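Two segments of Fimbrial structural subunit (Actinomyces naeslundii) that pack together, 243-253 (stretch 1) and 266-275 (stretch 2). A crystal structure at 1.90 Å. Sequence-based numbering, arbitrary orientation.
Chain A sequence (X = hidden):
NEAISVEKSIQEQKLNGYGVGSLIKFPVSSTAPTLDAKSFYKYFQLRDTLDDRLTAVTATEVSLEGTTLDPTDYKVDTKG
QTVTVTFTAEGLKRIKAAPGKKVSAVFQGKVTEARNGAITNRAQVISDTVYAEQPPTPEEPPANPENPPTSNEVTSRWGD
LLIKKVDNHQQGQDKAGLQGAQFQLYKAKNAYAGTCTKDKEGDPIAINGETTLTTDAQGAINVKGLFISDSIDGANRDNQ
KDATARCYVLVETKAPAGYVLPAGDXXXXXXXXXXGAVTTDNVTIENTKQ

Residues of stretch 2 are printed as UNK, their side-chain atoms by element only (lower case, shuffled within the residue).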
ATOM      1  N   ALA A 243      -1.852   3.949  15.924  1.00 36.08           N
ATOM      2  CA  ALA A 243      -1.683   2.609  16.500  1.00 35.53           C
ATOM      3  C   ALA A 243      -0.407   1.908  16.031  1.00 35.26           C
ATOM      4  O   ALA A 243      -0.026   1.987  14.856  1.00 35.21           O
ATOM      5  CB  ALA A 243      -2.905   1.755  16.243  1.00 35.21           C
ATOM      6  N   THR A 244       0.255   1.243  16.977  1.00 34.77           N
ATOM      7  CA  THR A 244       1.518   0.555  16.727  1.00 34.53           C
ATOM      8  C   THR A 244       1.358  -0.962  16.861  1.00 34.19           C
ATOM      9  O   THR A 244       2.343  -1.702  16.812  1.00 33.89           O
ATOM     10  CB  THR A 244       2.617   1.015  17.710  1.00 34.81           C
ATOM     11  OG1 THR A 244       2.106   0.960  19.049  1.00 35.00           O
ATOM     12  CG2 THR A 244       3.087   2.427  17.393  1.00 35.04           C
ATOM     13  N   ALA A 245       0.118  -1.406  17.045  1.00 34.05           N
ATOM     14  CA  ALA A 245      -0.220  -2.824  17.158  1.00 34.19           C
ATOM     15  C   ALA A 245      -1.644  -3.062  16.665  1.00 34.13           C
ATOM     16  O   ALA A 245      -2.498  -2.190  16.806  1.00 34.11           O
ATOM     17  CB  ALA A 245      -0.066  -3.301  18.609  1.00 33.91           C
ATOM     18  N   ARG A 246      -1.892  -4.236  16.081  1.00 34.22           N
ATOM     19  CA  ARG A 246      -3.221  -4.605  15.587  1.00 34.43           C
ATOM     20  C   ARG A 246      -3.518  -6.081  15.857  1.00 34.89           C
ATOM     21  O   ARG A 246      -2.617  -6.924  15.773  1.00 34.91           O
ATOM     22  CB  ARG A 246      -3.354  -4.302  14.087  1.00 34.36           C
ATOM     23  CG  ARG A 246      -4.784  -4.376  13.557  1.00 34.08           C
ATOM     24  CD  ARG A 246      -4.852  -4.301  12.036  1.00 34.08           C
ATOM     25  NE  ARG A 246      -6.147  -4.761  11.526  1.00 33.88           N
ATOM     26  CZ  ARG A 246      -7.067  -3.988  10.953  1.00 34.49           C
ATOM     27  NH1 ARG A 246      -6.860  -2.684  10.786  1.00 34.04           N
ATOM     28  NH2 ARG A 246      -8.204  -4.527  10.534  1.00 34.50           N
ATOM     29  N   CYS A 247      -4.778  -6.380  16.176  1.00 35.22           N
ATOM     30  CA  CYS A 247      -5.229  -7.744  16.460  1.00 35.84           C
ATOM     31  C   CYS A 247      -5.657  -8.504  15.209  1.00 35.24           C
ATOM     32  O   CYS A 247      -6.323  -7.956  14.319  1.00 34.78           O
ATOM     33  CB  CYS A 247      -6.408  -7.746  17.439  1.00 36.57           C
ATOM     34  SG  CYS A 247      -6.126  -6.993  19.041  1.00 39.91           S
ATOM     35  N   TYR A 248      -5.275  -9.777  15.170  1.00 34.56           N
ATOM     36  CA  TYR A 248      -5.759 -10.726  14.179  1.00 34.14           C
ATOM     37  C   TYR A 248      -6.218 -12.007  14.887  1.00 34.28           C
ATOM     38  O   TYR A 248      -5.993 -12.174  16.089  1.00 33.84           O
ATOM     39  CB  TYR A 248      -4.663 -11.054  13.168  1.00 33.96           C
ATOM     40  CG  TYR A 248      -4.379  -9.969  12.155  1.00 33.22           C
ATOM     41  CD1 TYR A 248      -4.975  -9.999  10.896  1.00 32.80           C
ATOM     42  CD2 TYR A 248      -3.499  -8.924  12.445  1.00 32.46           C
ATOM     43  CE1 TYR A 248      -4.716  -9.014   9.952  1.00 31.88           C
ATOM     44  CE2 TYR A 248      -3.230  -7.927  11.502  1.00 31.61           C
ATOM     45  CZ  TYR A 248      -3.846  -7.983  10.259  1.00 31.93           C
ATOM     46  OH  TYR A 248      -3.594  -7.022   9.311  1.00 30.55           O
ATOM     47  N   VAL A 249      -6.868 -12.892  14.135  1.00 34.58           N
ATOM     48  CA  VAL A 249      -7.369 -14.161  14.670  1.00 35.32           C
ATOM     49  C   VAL A 249      -6.793 -15.342  13.881  1.00 35.79           C
ATOM     50  O   VAL A 249      -7.015 -15.470  12.670  1.00 35.96           O
ATOM     51  CB  VAL A 249      -8.921 -14.205  14.683  1.00 35.34           C
ATOM     52  CG1 VAL A 249      -9.431 -15.576  15.125  1.00 35.49           C
ATOM     53  CG2 VAL A 249      -9.481 -13.116  15.590  1.00 35.18           C
ATOM     54  N   LEU A 250      -6.041 -16.189  14.578  1.00 36.43           N
ATOM     55  CA  LEU A 250      -5.440 -17.381  13.981  1.00 37.01           C
ATOM     56  C   LEU A 250      -6.311 -18.612  14.234  1.00 37.50           C
ATOM     57  O   LEU A 250      -6.686 -18.891  15.369  1.00 37.75           O
ATOM     58  CB  LEU A 250      -4.026 -17.593  14.529  1.00 36.81           C
ATOM     59  CG  LEU A 250      -3.150 -18.677  13.897  1.00 36.74           C
ATOM     60  CD1 LEU A 250      -2.810 -18.339  12.453  1.00 36.83           C
ATOM     61  CD2 LEU A 250      -1.879 -18.880  14.717  1.00 36.42           C
ATOM     62  N   VAL A 251      -6.629 -19.334  13.165  1.00 38.24           N
ATOM     63  CA  VAL A 251      -7.479 -20.522  13.243  1.00 38.69           C
ATOM     64  C   VAL A 251      -6.708 -21.743  12.742  1.00 38.81           C
ATOM     65  O   VAL A 251      -6.208 -21.741  11.617  1.00 38.91           O
ATOM     66  CB  VAL A 251      -8.783 -20.344  12.414  1.00 38.75           C
ATOM     67  CG1 VAL A 251      -9.624 -21.627  12.415  1.00 38.91           C
ATOM     68  CG2 VAL A 251      -9.602 -19.175  12.946  1.00 39.13           C
ATOM     69  N   GLU A 252      -6.607 -22.776  13.579  1.00 39.07           N
ATOM     70  CA  GLU A 252      -6.040 -24.057  13.149  1.00 39.17           C
ATOM     71  C   GLU A 252      -7.082 -24.848  12.356  1.00 39.23           C
ATOM     72  O   GLU A 252      -8.184 -25.113  12.844  1.00 39.24           O
ATOM     73  CB  GLU A 252      -5.512 -24.875  14.336  1.00 39.29           C
ATOM     74  CG  GLU A 252      -4.494 -25.941  13.920  1.00 39.78           C
ATOM     75  CD  GLU A 252      -4.049 -26.868  15.049  1.00 40.75           C
ATOM     76  OE1 GLU A 252      -4.258 -26.552  16.242  1.00 40.96           O
ATOM     77  OE2 GLU A 252      -3.467 -27.927  14.730  1.00 40.42           O
ATOM     78  N   THR A 253      -6.727 -25.204  11.127  1.00 39.17           N
ATOM     79  CA  THR A 253      -7.649 -25.877  10.218  1.00 39.35           C
ATOM     80  C   THR A 253      -7.350 -27.372  10.067  1.00 39.45           C
ATOM     81  O   THR A 253      -8.240 -28.158   9.720  1.00 39.61           O
ATOM     82  CB  THR A 253      -7.658 -25.204   8.836  1.00 39.42           C
ATOM     83  OG1 THR A 253      -6.311 -24.935   8.424  1.00 39.45           O
ATOM     84  CG2 THR A 253      -8.448 -23.892   8.888  1.00 39.40           C
ATOM     85  N   UNK A 266     -11.286 -23.947  20.824  1.00 39.73           N
ATOM     86  CA  UNK A 266      -9.990 -24.513  21.178  1.00 40.29           C
ATOM     87  C   UNK A 266      -8.935 -24.285  20.110  1.00 40.57           C
ATOM     88  O   UNK A 266      -7.750 -24.169  20.419  1.00 40.94           O
ATOM     89  N   UNK A 267      -9.375 -24.214  18.856  1.00 40.82           N
ATOM     90  CA  UNK A 267      -8.481 -24.092  17.704  1.00 41.14           C
ATOM     91  C   UNK A 267      -8.318 -22.649  17.203  1.00 41.25           C
ATOM     92  O   UNK A 267      -7.740 -22.421  16.134  1.00 41.41           O
ATOM     93  c   UNK A 267      -8.964 -24.999  16.572  1.00 41.14           C
ATOM     94  N   UNK A 268      -8.816 -21.687  17.981  1.00 41.39           N
ATOM     95  CA  UNK A 268      -8.776 -20.266  17.613  1.00 41.34           C
ATOM     96  C   UNK A 268      -7.868 -19.473  18.562  1.00 41.33           C
ATOM     97  O   UNK A 268      -8.060 -19.494  19.777  1.00 41.45           O
ATOM     98  c   UNK A 268     -10.154 -18.142  17.360  1.00 41.61           C
ATOM     99  c   UNK A 268     -11.068 -20.319  16.497  1.00 41.23           C
ATOM    100  c   UNK A 268     -10.207 -19.651  17.577  1.00 41.49           C
ATOM    101  N   UNK A 269      -6.884 -18.772  17.998  1.00 41.19           N
ATOM    102  CA  UNK A 269      -5.912 -18.013  18.786  1.00 40.99           C
ATOM    103  C   UNK A 269      -5.876 -16.529  18.387  1.00 40.88           C
ATOM    104  O   UNK A 269      -5.643 -16.204  17.219  1.00 40.63           O
ATOM    105  c   UNK A 269      -4.495 -18.628  18.669  1.00 41.08           C
ATOM    106  c   UNK A 269      -3.502 -17.918  19.589  1.00 40.88           C
ATOM    107  o   UNK A 269      -4.547 -20.018  19.015  1.00 41.63           O
ATOM    108  N   UNK A 270      -6.116 -15.625  19.357  1.00 40.69           N
ATOM    109  CA  UNK A 270      -5.937 -14.189  19.116  1.00 40.45           C
ATOM    110  C   UNK A 270      -4.456 -13.819  19.073  1.00 40.09           C
ATOM    111  O   UNK A 270      -3.696 -14.230  19.949  1.00 40.08           O
ATOM    112  c   UNK A 270      -6.602 -13.537  20.337  1.00 40.49           C
ATOM    113  c   UNK A 270      -6.664 -15.883  20.699  1.00 40.72           C
ATOM    114  c   UNK A 270      -7.412 -14.622  20.987  1.00 40.72           C
ATOM    115  N   UNK A 271      -4.052 -13.052  18.061  1.00 39.84           N
ATOM    116  CA  UNK A 271      -2.652 -12.622  17.932  1.00 39.49           C
ATOM    117  C   UNK A 271      -2.503 -11.096  17.814  1.00 39.43           C
ATOM    118  O   UNK A 271      -3.219 -10.453  17.048  1.00 39.14           O
ATOM    119  c   UNK A 271      -1.744 -14.821  17.048  1.00 39.23           C
ATOM    120  c   UNK A 271      -1.916 -13.334  16.756  1.00 39.54           C
ATOM    121  c   UNK A 271      -2.649 -13.132  15.430  1.00 39.47           C
ATOM    122  N   UNK A 272      -1.567 -10.543  18.585  1.00 39.22           N
ATOM    123  CA  UNK A 272      -1.271  -9.109  18.591  1.00 39.50           C
ATOM    124  C   UNK A 272      -0.011  -8.822  17.775  1.00 39.16           C
ATOM    125  O   UNK A 272       1.106  -9.153  18.191  1.00 39.25           O
ATOM    126  c   UNK A 272      -0.843  -7.096  20.177  1.00 40.68           C
ATOM    127  c   UNK A 272      -1.111  -8.602  20.034  1.00 39.60           C
ATOM    128  n   UNK A 272       0.604  -7.032  23.768  1.00 43.18           N
ATOM    129  c   UNK A 272       0.605  -7.069  22.271  1.00 42.73           C
ATOM    130  c   UNK A 272      -0.737  -6.671  21.648  1.00 41.74           C
ATOM    131  N   UNK A 273      -0.207  -8.214  16.608  1.00 38.81           N
ATOM    132  CA  UNK A 273       0.888  -7.873  15.697  1.00 38.44           C
ATOM    133  C   UNK A 273       1.413  -6.471  16.008  1.00 38.42           C
ATOM    134  O   UNK A 273       0.646  -5.510  16.020  1.00 38.02           O
ATOM    135  c   UNK A 273      -0.245  -9.282  13.882  1.00 38.29           C
ATOM    136  c   UNK A 273       0.426  -7.936  14.210  1.00 38.18           C
ATOM    137  c   UNK A 273       0.616 -10.527  14.120  1.00 37.78           C
ATOM    138  c   UNK A 273       1.574  -7.614  13.254  1.00 37.60           C
ATOM    139  N   UNK A 274       2.718  -6.362  16.243  1.00 38.46           N
ATOM    140  CA  UNK A 274       3.334  -5.091  16.621  1.00 38.99           C
ATOM    141  C   UNK A 274       4.376  -4.645  15.597  1.00 38.98           C
ATOM    142  O   UNK A 274       4.895  -5.464  14.840  1.00 38.76           O
ATOM    143  c   UNK A 274       3.947  -5.178  18.024  1.00 39.38           C
ATOM    144  o   UNK A 274       4.402  -5.060  20.935  1.00 44.42           O
ATOM    145  c   UNK A 274       2.948  -5.581  19.110  1.00 41.01           C
ATOM    146  c   UNK A 274       3.248  -4.954  20.461  1.00 43.87           C
ATOM    147  o   UNK A 274       2.319  -4.359  21.055  1.00 44.96           O
ATOM    148  N   UNK A 275       4.663  -3.343  15.575  1.00 38.94           N
ATOM    149  CA  UNK A 275       5.563  -2.755  14.582  1.00 39.23           C
ATOM    150  C   UNK A 275       6.995  -3.200  14.835  1.00 39.28           C
ATOM    151  O   UNK A 275       7.577  -2.867  15.864  1.00 39.88           O
ATOM    152  c   UNK A 275       6.317  -0.628  13.425  1.00 39.61           C
ATOM    153  c   UNK A 275       5.489  -1.196  14.567  1.00 39.06           C
ATOM    154  c   UNK A 275       4.063  -0.728  14.417  1.00 39.05           C
TER

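Position 266 has no side-chain atoms beyond the backbone, so it is Gly266. It lies in a 3-10 segment that begins earlier in the chain, out of reach of stretch 1, and brings the chain up to the strand.

Position 267 carries a single carbon, near Glu252, which marks Ala267. Its CB lies 4.1 Å from Glu252 CB, and its backbone O accepts a hydrogen bond from Glu252 N at 2.8 Å. A lone methyl suits this buried spot, where CB points toward stretch 1.

At 268 one carbon carries two more, which lie near Val249 and Val251; this fork is Val268. It opens the strand; its CG1 lies 3.5 Å from Val249 CG1 and its CG2 lies 4.0 Å from Val251 CG2. A beta-branched residue suits an extended backbone, and its two methyls reach two neighbours on the same face.

At 269 the first carbon, beside Leu250, bears one oxygen and one carbon: Thr269. Its backbone pairs with Leu250 in both directions, N to Leu250 O at 2.6 Å and O from Leu250 N at 2.7 Å. Its side chain shares a face with that of Leu250, Thr269 CB lying 4.3 Å from Leu250 CB, and beta branching again favours the strand.

At 270 three carbons close a ring onto the backbone nitrogen; the residue faces Val249, and the CA of 270 lies 3.6 Å from Tyr248 O. This is Pro270. Its nitrogen has no hydrogen to donate, but in this non-hydrogen-bonded pair none is asked of it across these strands.

Position 271 again has a carbon carrying two carbons, packed against the Tyr248 side chain. This is Val271, whose CG2 lies 3.7 Å from Tyr248 CB. Buried and wholly apolar, it packs beside Tyr248, while its N donates to Tyr248 O and its O accepts from Tyr248 N, both at 2.9 Å.

At 272 four carbons run in a row to a nitrogen, passing near Ala245; this is Lys272. Its CG lies 4.2 Å from Ala245 CB, but the end of the chain leads away from stretch 1, as befits an exposed, charged residue.

At 273 four carbons fork at the first, one arm two carbons long, against the Tyr248 ring: Ile273. Its CG1 lies 3.6 Å from Tyr248 CD2, meeting the ring obliquely in a buried setting. Its O accepts from Arg246 N at 2.8 Å, and its N donates to Arg246 O at 2.9 Å.

At 274 three carbons end in two oxygens near Ala245, giving Glu274. Its OE2 comes within 3.6 Å of Ala245 CB, while the residue stays exposed, as suits a charged side chain.

Position 275 has a carbon carrying two carbons beside Thr244, hence Val275. Its CG2 lies 4.0 Å from Thr244 CB, and its N donates to Thr244 O at 3.1 Å; a branched apolar side chain can cover part of Thr244 even here, where both are exposed.

The contact is an antiparallel pairing with alternating hydrogen-bonded and non-hydrogen-bonded pairs. Eight backbone hydrogen bonds hold the register. Tyr248, Leu250, Val271 and Ile273 pack on one face; on the other, Val249 and Val251 meet Val268, while Lys272 and Glu274 are exposed.

Stretch 2, residues 266-275: GAVTPVKIEV
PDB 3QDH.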